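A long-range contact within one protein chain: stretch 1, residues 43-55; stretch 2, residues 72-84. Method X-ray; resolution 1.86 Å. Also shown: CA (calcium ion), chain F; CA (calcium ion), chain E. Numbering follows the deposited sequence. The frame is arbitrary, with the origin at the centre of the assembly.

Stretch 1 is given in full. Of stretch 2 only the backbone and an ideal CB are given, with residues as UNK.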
# COMPACT_ATOMS: atom_id res chain seq x y z
N GLY A 43 -6.31 -8.22 7.54
CA GLY A 43 -4.94 -8.68 7.57
C GLY A 43 -3.98 -7.54 7.81
O GLY A 43 -4.38 -6.38 7.87
N THR A 44 -2.70 -7.87 7.97
CA THR A 44 -1.68 -6.85 8.19
C THR A 44 -0.79 -6.88 6.96
O THR A 44 -0.38 -7.95 6.50
CB THR A 44 -0.83 -7.15 9.43
OG1 THR A 44 -1.68 -7.20 10.59
CG2 THR A 44 0.21 -6.05 9.63
N TRP A 45 -0.50 -5.70 6.41
CA TRP A 45 0.31 -5.61 5.22
C TRP A 45 1.57 -4.79 5.41
O TRP A 45 1.57 -3.77 6.11
CB TRP A 45 -0.50 -5.02 4.07
CG TRP A 45 -1.65 -5.88 3.63
CD1 TRP A 45 -2.84 -6.06 4.27
CD2 TRP A 45 -1.70 -6.67 2.44
NE1 TRP A 45 -3.64 -6.92 3.55
CE2 TRP A 45 -2.97 -7.31 2.42
CE3 TRP A 45 -0.81 -6.91 1.38
CZ2 TRP A 45 -3.36 -8.17 1.39
CZ3 TRP A 45 -1.20 -7.76 0.36
CH2 TRP A 45 -2.47 -8.38 0.37
N ARG A 46 2.65 -5.23 4.78
CA ARG A 46 3.93 -4.56 4.85
C ARG A 46 4.23 -3.87 3.52
O ARG A 46 4.16 -4.49 2.46
CB ARG A 46 5.04 -5.56 5.16
CG ARG A 46 6.44 -4.98 5.08
CD ARG A 46 7.44 -5.96 5.67
NE ARG A 46 7.20 -6.17 7.10
CZ ARG A 46 7.97 -6.94 7.87
NH1 ARG A 46 9.01 -7.56 7.34
NH2 ARG A 46 7.69 -7.07 9.16
N PHE A 47 4.55 -2.58 3.59
CA PHE A 47 4.85 -1.80 2.39
C PHE A 47 6.34 -1.46 2.34
O PHE A 47 6.89 -0.95 3.31
CB PHE A 47 3.99 -0.53 2.37
CG PHE A 47 2.52 -0.82 2.41
CD1 PHE A 47 1.88 -1.11 3.61
CD2 PHE A 47 1.78 -0.86 1.23
CE1 PHE A 47 0.53 -1.45 3.64
CE2 PHE A 47 0.43 -1.20 1.24
CZ PHE A 47 -0.20 -1.50 2.45
N TYR A 48 6.96 -1.75 1.21
CA TYR A 48 8.39 -1.51 1.00
C TYR A 48 8.65 -0.34 0.07
O TYR A 48 7.86 -0.06 -0.83
CB TYR A 48 9.04 -2.76 0.41
CG TYR A 48 9.24 -3.89 1.39
CD1 TYR A 48 10.40 -3.98 2.15
CD2 TYR A 48 8.27 -4.89 1.53
CE1 TYR A 48 10.61 -5.05 3.02
CE2 TYR A 48 8.47 -5.96 2.40
CZ TYR A 48 9.64 -6.03 3.14
OH TYR A 48 9.84 -7.10 3.99
N GLU A 49 9.77 0.34 0.28
CA GLU A 49 10.07 1.48 -0.58
C GLU A 49 10.68 1.07 -1.92
O GLU A 49 10.75 1.87 -2.82
CB GLU A 49 10.99 2.47 0.15
CG GLU A 49 12.42 2.02 0.30
CD GLU A 49 13.25 3.05 1.05
OE1 GLU A 49 13.19 4.24 0.70
OE2 GLU A 49 13.96 2.65 1.99
N TYR A 50 11.11 -0.18 -2.06
CA TYR A 50 11.69 -0.60 -3.34
C TYR A 50 10.96 -1.82 -3.87
O TYR A 50 10.34 -2.55 -3.10
CB TYR A 50 13.18 -0.92 -3.15
CG TYR A 50 14.02 0.27 -2.72
CD1 TYR A 50 15.16 0.10 -1.95
CD2 TYR A 50 13.66 1.57 -3.08
CE1 TYR A 50 15.93 1.18 -1.54
CE2 TYR A 50 14.42 2.67 -2.68
CZ TYR A 50 15.56 2.46 -1.91
OH TYR A 50 16.31 3.54 -1.50
N ILE A 51 11.02 -2.04 -5.18
CA ILE A 51 10.34 -3.21 -5.74
C ILE A 51 10.98 -4.46 -5.16
O ILE A 51 12.07 -4.41 -4.58
CB ILE A 51 10.43 -3.27 -7.28
CG1 ILE A 51 11.89 -3.38 -7.72
CG2 ILE A 51 9.77 -2.04 -7.90
CD1 ILE A 51 12.04 -3.67 -9.20
N ASN A 52 10.30 -5.59 -5.30
CA ASN A 52 10.80 -6.86 -4.80
C ASN A 52 11.14 -6.81 -3.31
O ASN A 52 12.12 -7.39 -2.86
CB ASN A 52 12.03 -7.29 -5.59
CG ASN A 52 11.70 -7.59 -7.04
OD1 ASN A 52 10.73 -8.29 -7.32
ND2 ASN A 52 12.51 -7.07 -7.96
N TYR A 53 10.30 -6.09 -2.56
CA TYR A 53 10.45 -5.97 -1.11
C TYR A 53 11.82 -5.49 -0.65
O TYR A 53 12.44 -6.07 0.24
CB TYR A 53 10.10 -7.32 -0.48
CG TYR A 53 8.85 -7.91 -1.11
CD1 TYR A 53 8.89 -9.15 -1.75
CD2 TYR A 53 7.66 -7.20 -1.13
CE1 TYR A 53 7.76 -9.66 -2.41
CE2 TYR A 53 6.53 -7.69 -1.78
CZ TYR A 53 6.59 -8.92 -2.42
OH TYR A 53 5.49 -9.41 -3.08
N GLY A 54 12.29 -4.40 -1.26
CA GLY A 54 13.58 -3.85 -0.89
C GLY A 54 13.46 -2.55 -0.12
O GLY A 54 12.41 -1.88 -0.15
N GLY A 55 14.53 -2.19 0.58
CA GLY A 55 14.55 -0.96 1.35
C GLY A 55 13.75 -0.98 2.64
O GLY A 55 13.41 -2.04 3.17
N UNK A 72 3.20 7.14 8.47
CA UNK A 72 4.65 7.31 8.51
C UNK A 72 5.35 6.98 7.21
O UNK A 72 6.58 6.92 7.16
CB UNK A 72 5.24 6.44 9.62
N UNK A 73 4.57 6.77 6.15
CA UNK A 73 5.13 6.44 4.85
C UNK A 73 5.28 7.67 3.95
O UNK A 73 4.35 8.46 3.82
CB UNK A 73 4.25 5.39 4.16
N UNK A 74 6.45 7.85 3.34
CA UNK A 74 6.64 9.01 2.46
C UNK A 74 5.71 8.89 1.25
O UNK A 74 5.46 7.79 0.75
CB UNK A 74 8.10 9.12 2.01
N UNK A 75 5.18 10.01 0.79
CA UNK A 75 4.26 10.00 -0.34
C UNK A 75 4.93 9.57 -1.64
O UNK A 75 6.10 9.85 -1.87
CB UNK A 75 3.64 11.39 -0.52
N UNK A 76 4.18 8.87 -2.49
CA UNK A 76 4.68 8.40 -3.79
C UNK A 76 5.97 7.60 -3.69
O UNK A 76 6.85 7.74 -4.54
CB UNK A 76 4.90 9.59 -4.72
N UNK A 77 6.08 6.75 -2.68
CA UNK A 77 7.31 5.99 -2.51
C UNK A 77 7.15 4.48 -2.41
O UNK A 77 8.12 3.75 -2.51
CB UNK A 77 8.03 6.49 -1.25
N UNK A 78 5.94 3.99 -2.19
CA UNK A 78 5.75 2.54 -2.09
C UNK A 78 6.03 1.88 -3.43
O UNK A 78 5.58 2.36 -4.47
CB UNK A 78 4.33 2.21 -1.62
N UNK A 79 6.79 0.79 -3.41
CA UNK A 79 7.13 0.08 -4.65
C UNK A 79 6.79 -1.40 -4.62
O UNK A 79 6.91 -2.09 -5.63
CB UNK A 79 8.62 0.24 -4.94
N UNK A 80 6.38 -1.89 -3.46
CA UNK A 80 5.98 -3.29 -3.32
C UNK A 80 5.35 -3.49 -1.96
O UNK A 80 5.60 -2.72 -1.03
CB UNK A 80 7.17 -4.23 -3.51
N UNK A 81 4.50 -4.50 -1.84
CA UNK A 81 3.87 -4.78 -0.56
C UNK A 81 3.37 -6.21 -0.52
O UNK A 81 3.03 -6.80 -1.55
CB UNK A 81 2.72 -3.81 -0.30
N UNK A 82 3.35 -6.78 0.68
CA UNK A 82 2.90 -8.15 0.85
C UNK A 82 2.30 -8.36 2.23
O UNK A 82 2.49 -7.55 3.14
CB UNK A 82 4.06 -9.12 0.62
N UNK A 83 1.56 -9.45 2.36
CA UNK A 83 0.91 -9.80 3.60
C UNK A 83 1.92 -10.36 4.60
O UNK A 83 2.89 -11.02 4.21
CB UNK A 83 -0.21 -10.81 3.34
N UNK A 84 1.70 -10.10 5.88
CA UNK A 84 2.59 -10.61 6.92
C UNK A 84 1.79 -11.08 8.13
O UNK A 84 0.56 -10.85 8.15
OXT UNK A 84 2.40 -11.68 9.04
CB UNK A 84 3.60 -9.54 7.34
CA CA F . 9.91 3.65 -4.26
CA CA E . 0.25 10.04 -5.36

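Position 72 lies out of reach of stretch 1. Its phi of 76° favours glycine, and the residue is Gly72.

At position 73 the CB points toward stretch 1 but has nothing of it within 5.5 Å. A long apolar side chain could reach Phe47. Ile73 does, with CD1 4.4 Å from Phe47 CB.

Positions 74 to 76 are too far from stretch 1 for it to choose among side chains. At 74, phi of -65° would allow proline; Pro74 opens a type II turn ending at 77. At 75 many residues would do, polar ones included. Asp75 OD2 accepts from water 2 O at 2.5 Å; that water binds the chain E calcium. At 76, phi/psi of 54/40° suits asparagine or glycine. Asn76 OD1 binds the same calcium at 2.4 Å.

At position 77 the CB points sideways, 5.2 Å from Glu49 CB. Many small or polar residues would fit. Ser77 O binds the chain F calcium at 2.5 Å.

Position 78 also points sideways, with the ideal CB 4.9 Å from Phe47 CB. A branched or long apolar residue would suit. Ile78 places CD1 3.7 Å from Phe47 CD2.

At position 79 the CB points toward stretch 1, tight against Tyr50 C at 3.3 Å. A small residue is favoured, and the chain F calcium invites an oxygen. Ser79 OG binds it at 2.6 Å, alongside Glu49 O at 2.4 Å.

At position 80 the CB is 3.6 Å from Tyr50 O, an acceptor, and 3.8 Å from Tyr53 N, a donor. A small hydroxyl residue such as serine could serve both; the backbone of Ile51 and Asn52 leaves no room for a second branch. Ser80 OG donates to Tyr50 O at 2.7 Å and accepts from Tyr53 N at 3.0 Å.

Position 81 is on the sheet face with Trp45 and Phe47. Its CB is 3.4 Å from Phe47 CD2, so apolar or aromatic residues suit. Phe81 packs obliquely on the Phe47 ring, and its CD1 is 3.8 Å from Trp45 CE3.

At position 82 the CB is 3.7 Å from Tyr53 CE2. A long side chain could cover the Tyr53 ring; a donor could reach Tyr48. Arg82 lays its guanidinium flat on Tyr53, and NH2 donates to Tyr48 OH at 3.1 Å.

At position 83 the CB is 4.4 Å from Trp45 CZ3. Many side chains with a methylene would suit. Gln83 sets CB over the Trp45 six-membered ring.

At position 84 the CB points sideways near Arg46. Medium apolar residues would fit. Ile84 CG2 is 3.8 Å from Arg46 CB.

Stretch 2, residues 72-84: GIPDNSISSFRQI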
# COMPACT_ATOMS: atom_id res chain seq x y z
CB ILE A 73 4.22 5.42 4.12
CG1 ILE A 73 4.01 4.19 4.99
CG2 ILE A 73 4.82 5.04 2.77
CD1 ILE A 73 2.95 3.23 4.47
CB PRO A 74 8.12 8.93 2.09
CG PRO A 74 8.44 7.46 2.22
CD PRO A 74 7.70 7.07 3.46
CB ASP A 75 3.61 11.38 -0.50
CG ASP A 75 2.43 11.36 -1.44
OD1 ASP A 75 1.71 10.34 -1.46
OD2 ASP A 75 2.23 12.36 -2.16
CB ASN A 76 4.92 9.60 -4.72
CG ASN A 76 3.67 10.39 -4.96
OD1 ASN A 76 2.58 9.87 -4.80
ND2 ASN A 76 3.81 11.65 -5.37
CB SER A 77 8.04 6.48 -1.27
OG SER A 77 7.30 6.18 -0.11
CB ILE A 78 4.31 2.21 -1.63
CG1 ILE A 78 4.11 2.71 -0.20
CG2 ILE A 78 4.06 0.70 -1.74
CD1 ILE A 78 2.69 2.60 0.30
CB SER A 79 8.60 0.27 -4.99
OG SER A 79 8.83 1.59 -5.43
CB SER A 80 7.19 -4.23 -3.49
OG SER A 80 8.17 -4.03 -2.48
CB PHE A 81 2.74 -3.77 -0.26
CG PHE A 81 1.65 -3.70 -1.31
CD1 PHE A 81 0.60 -4.61 -1.32
CD2 PHE A 81 1.66 -2.68 -2.26
CE1 PHE A 81 -0.42 -4.52 -2.26
CE2 PHE A 81 0.65 -2.57 -3.20
CZ PHE A 81 -0.40 -3.49 -3.20
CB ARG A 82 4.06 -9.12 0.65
CG ARG A 82 5.22 -8.92 1.62
CD ARG A 82 6.32 -9.93 1.34
NE ARG A 82 7.57 -9.58 2.01
CZ ARG A 82 8.73 -10.22 1.81
NH1 ARG A 82 8.79 -11.24 0.96
NH2 ARG A 82 9.82 -9.83 2.45
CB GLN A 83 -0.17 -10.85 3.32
CG GLN A 83 -1.19 -11.03 4.42
CD GLN A 83 -2.06 -12.24 4.19
OE1 GLN A 83 -2.44 -12.55 3.06
NE2 GLN A 83 -2.39 -12.94 5.27
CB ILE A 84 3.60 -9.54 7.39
CG1 ILE A 84 2.86 -8.29 7.88
CG2 ILE A 84 4.56 -9.21 6.25
CD1 ILE A 84 3.78 -7.23 8.45
O HOH W 1 -1.95 -10.75 7.44
O HOH W 2 0.73 12.40 -4.18
O HOH W 3 1.13 10.08 -7.78
O HOH W 4 -1.31 11.89 -6.51
O HOH W 5 11.01 6.15 -3.85
O HOH W 6 11.87 3.13 -6.17
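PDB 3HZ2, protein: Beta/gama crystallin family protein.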